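Local coordinates for protein galectin (PDB 6N44) that probably binds carbohydrate as a galectin, with a galactose site on one sheet of its beta sandwich, at residues Pro36-Phe42 / Leu125-Ile131. Residues are numbered along the deposited sequence; the frame is centred on the assembly and turned at random.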
loop_
_atom_site.group_PDB
_atom_site.type_symbol
_atom_site.label_atom_id
_atom_site.label_comp_id
_atom_site.label_asym_id
_atom_site.label_seq_id
_atom_site.Cartn_x
_atom_site.Cartn_y
_atom_site.Cartn_z
ATOM N N PRO A 36 -23.962 7.579 13.219
ATOM C CA PRO A 36 -23.000 8.137 12.251
ATOM C C PRO A 36 -22.720 7.181 11.091
ATOM O O PRO A 36 -22.635 5.966 11.267
ATOM C CB PRO A 36 -21.749 8.358 13.101
ATOM C CG PRO A 36 -21.869 7.294 14.205
ATOM C CD PRO A 36 -23.345 7.307 14.529
ATOM N N GLU A 37 -22.558 7.744 9.897
ATOM C CA GLU A 37 -22.229 6.983 8.700
ATOM C C GLU A 37 -20.843 7.366 8.204
ATOM O O GLU A 37 -20.364 8.476 8.439
ATOM C CB GLU A 37 -23.239 7.248 7.574
ATOM C CG GLU A 37 -24.676 7.302 8.023
ATOM C CD GLU A 37 -25.683 7.289 6.871
ATOM O OE1 GLU A 37 -25.277 7.478 5.698
ATOM O OE2 GLU A 37 -26.892 7.071 7.138
ATOM N N LEU A 38 -20.217 6.436 7.500
ATOM C CA LEU A 38 -18.953 6.654 6.814
ATOM C C LEU A 38 -19.110 6.176 5.377
ATOM O O LEU A 38 -19.673 5.105 5.134
ATOM C CB LEU A 38 -17.813 5.891 7.528
ATOM C CG LEU A 38 -16.507 5.702 6.763
ATOM C CD1 LEU A 38 -15.861 7.061 6.443
ATOM C CD2 LEU A 38 -15.581 4.821 7.583
ATOM N N GLN A 39 -18.620 6.964 4.422
ATOM C CA GLN A 39 -18.777 6.609 3.019
ATOM C C GLN A 39 -17.529 6.983 2.231
ATOM O O GLN A 39 -17.090 8.135 2.284
ATOM C CB GLN A 39 -19.998 7.299 2.399
ATOM C CG GLN A 39 -20.202 6.882 0.952
ATOM C CD GLN A 39 -21.510 7.386 0.419
ATOM O OE1 GLN A 39 -22.559 6.824 0.719
ATOM N NE2 GLN A 39 -21.464 8.467 -0.344
ATOM N N VAL A 40 -16.964 6.020 1.504
ATOM C CA VAL A 40 -15.773 6.251 0.680
ATOM C C VAL A 40 -16.078 5.831 -0.750
ATOM O O VAL A 40 -16.419 4.668 -1.004
ATOM C CB VAL A 40 -14.531 5.500 1.197
ATOM C CG1 VAL A 40 -13.325 5.792 0.289
ATOM C CG2 VAL A 40 -14.212 5.881 2.642
ATOM N N ASP A 41 -15.927 6.766 -1.684
ATOM C CA ASP A 41 -16.200 6.521 -3.094
ATOM C C ASP A 41 -14.888 6.558 -3.864
ATOM O O ASP A 41 -14.187 7.578 -3.864
ATOM C CB ASP A 41 -17.171 7.554 -3.683
ATOM C CG ASP A 41 -18.627 7.272 -3.316
ATOM O OD1 ASP A 41 -18.884 6.224 -2.688
ATOM O OD2 ASP A 41 -19.518 8.089 -3.667
ATOM N N PHE A 42 -14.574 5.451 -4.521
ATOM C CA PHE A 42 -13.610 5.440 -5.616
ATOM C C PHE A 42 -14.439 5.639 -6.879
ATOM O O PHE A 42 -14.996 4.687 -7.433
ATOM C CB PHE A 42 -12.826 4.134 -5.642
ATOM C CG PHE A 42 -11.904 3.939 -4.452
ATOM C CD1 PHE A 42 -12.403 3.582 -3.211
ATOM C CD2 PHE A 42 -10.532 4.106 -4.590
ATOM C CE1 PHE A 42 -11.539 3.386 -2.124
ATOM C CE2 PHE A 42 -9.675 3.928 -3.509
ATOM C CZ PHE A 42 -10.178 3.561 -2.279
ATOM N N LEU A 125 -11.339 10.254 -5.543
ATOM C CA LEU A 125 -11.568 9.684 -4.224
ATOM C C LEU A 125 -12.411 10.665 -3.412
ATOM O O LEU A 125 -12.134 11.864 -3.404
ATOM C CB LEU A 125 -10.232 9.407 -3.529
ATOM C CG LEU A 125 -10.341 8.956 -2.063
ATOM C CD1 LEU A 125 -10.905 7.550 -1.979
ATOM C CD2 LEU A 125 -8.990 9.045 -1.343
ATOM N N ASP A 126 -13.448 10.156 -2.756
ATOM C CA ASP A 126 -14.413 10.986 -2.037
ATOM C C ASP A 126 -14.643 10.334 -0.686
ATOM O O ASP A 126 -15.127 9.198 -0.620
ATOM C CB ASP A 126 -15.735 11.113 -2.827
ATOM C CG ASP A 126 -16.801 11.977 -2.126
ATOM O OD1 ASP A 126 -16.970 11.932 -0.886
ATOM O OD2 ASP A 126 -17.527 12.690 -2.839
ATOM N N VAL A 127 -14.281 11.039 0.383
ATOM C CA VAL A 127 -14.443 10.555 1.745
ATOM C C VAL A 127 -15.389 11.508 2.460
ATOM O O VAL A 127 -15.150 12.724 2.479
ATOM C CB VAL A 127 -13.094 10.471 2.484
ATOM C CG1 VAL A 127 -13.299 9.980 3.919
ATOM C CG2 VAL A 127 -12.095 9.585 1.710
ATOM N N ARG A 128 -16.445 10.959 3.062
ATOM C CA ARG A 128 -17.435 11.784 3.746
ATOM C C ARG A 128 -18.154 10.957 4.805
ATOM O O ARG A 128 -18.002 9.734 4.887
ATOM C CB ARG A 128 -18.447 12.364 2.761
ATOM C CG ARG A 128 -19.300 11.321 2.066
ATOM C CD ARG A 128 -20.319 12.005 1.135
ATOM N NE ARG A 128 -19.659 12.678 0.017
ATOM C CZ ARG A 128 -20.145 13.747 -0.612
ATOM N NH1 ARG A 128 -21.305 14.277 -0.233
ATOM N NH2 ARG A 128 -19.466 14.296 -1.616
ATOM N N GLY A 129 -18.955 11.644 5.607
ATOM C CA GLY A 129 -19.802 11.000 6.586
ATOM C C GLY A 129 -19.889 11.816 7.862
ATOM O O GLY A 129 -19.444 12.961 7.942
ATOM N N ASP A 130 -20.482 11.209 8.883
ATOM C CA ASP A 130 -20.523 11.820 10.212
ATOM C C ASP A 130 -19.201 11.556 10.932
ATOM O O ASP A 130 -19.100 10.760 11.870
ATOM C CB ASP A 130 -21.719 11.278 10.977
ATOM C CG ASP A 130 -22.992 11.434 10.192
ATOM O OD1 ASP A 130 -23.436 12.597 10.046
ATOM O OD2 ASP A 130 -23.515 10.413 9.691
ATOM N N ILE A 131 -18.159 12.252 10.468
ATOM C CA ILE A 131 -16.801 11.967 10.910
ATOM C C ILE A 131 -16.018 13.258 11.094
ATOM O O ILE A 131 -16.292 14.275 10.450
ATOM C CB ILE A 131 -16.060 11.040 9.905
ATOM C CG1 ILE A 131 -15.990 11.688 8.524
ATOM C CG2 ILE A 131 -16.737 9.679 9.799
ATOM C CD1 ILE A 131 -15.123 10.914 7.527
HETATM O O HOH W 1 -18.065 9.193 -0.414
HETATM O O HOH W 2 -19.805 10.733 -2.790
#
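Leu-125 lays its CD1 methyl over the middle of the Phe-42 ring, 4.0 Å from the centroid and only 9° off the ring normal, a CH-pi contact at one end of an antiparallel strand pair. With CG turned away from its own backbone N (chi1 173°), the Leu-125 side chain runs beside Phe-42 and puts CD1 over the ring; the same CD1 also touches Val-40 CG1 at 3.8 Å. Farther along this apolar face Val-40 meets Val-127. Ile-131, beyond the turn at the start of strand 131-138, brings its CD1 to within 4.1 Å of Leu-38 CD1. This is the tight side, all buried side chains. The backbones are laced at Gln-39/Arg-128 and Asp-41/Asp-126, where Asp-41 N gives a nearly straight 2.8 Å bond to Asp-126 O. Past Gly-129 the chain turns, and Asp-130 finishes the ladder: its N bonds to Glu-37 O, while its OD2 takes Glu-37 N at 2.8 Å through the anti lone pair, a side-chain carboxylate continuing the strand pairing.

The other face is polar and looser. Arg-128, bent at chi3 (67°), curls back along its own strand and grips Asp-126 side-on, Arg-128 NE to Asp-126 OD1 at 2.9 Å and NH2 to OD2 at 2.8 Å. Gln-39 runs beside it, and a water lies between Asp-41 OD2 and Asp-126 OD2, the latter the weaker partner, with more acceptors around it than protons to give. Asp-41 OD1 is salt-bridged to Arg-55, a galactose-binding residue, so this face adjoins the sugar site.

In the galectin sandwich, strand 37-43 is flanked by 52-59 on its other edge and 124-129 by 10-13, while strands 19-28 and 90-97 of the second sheet pack against the apolar face.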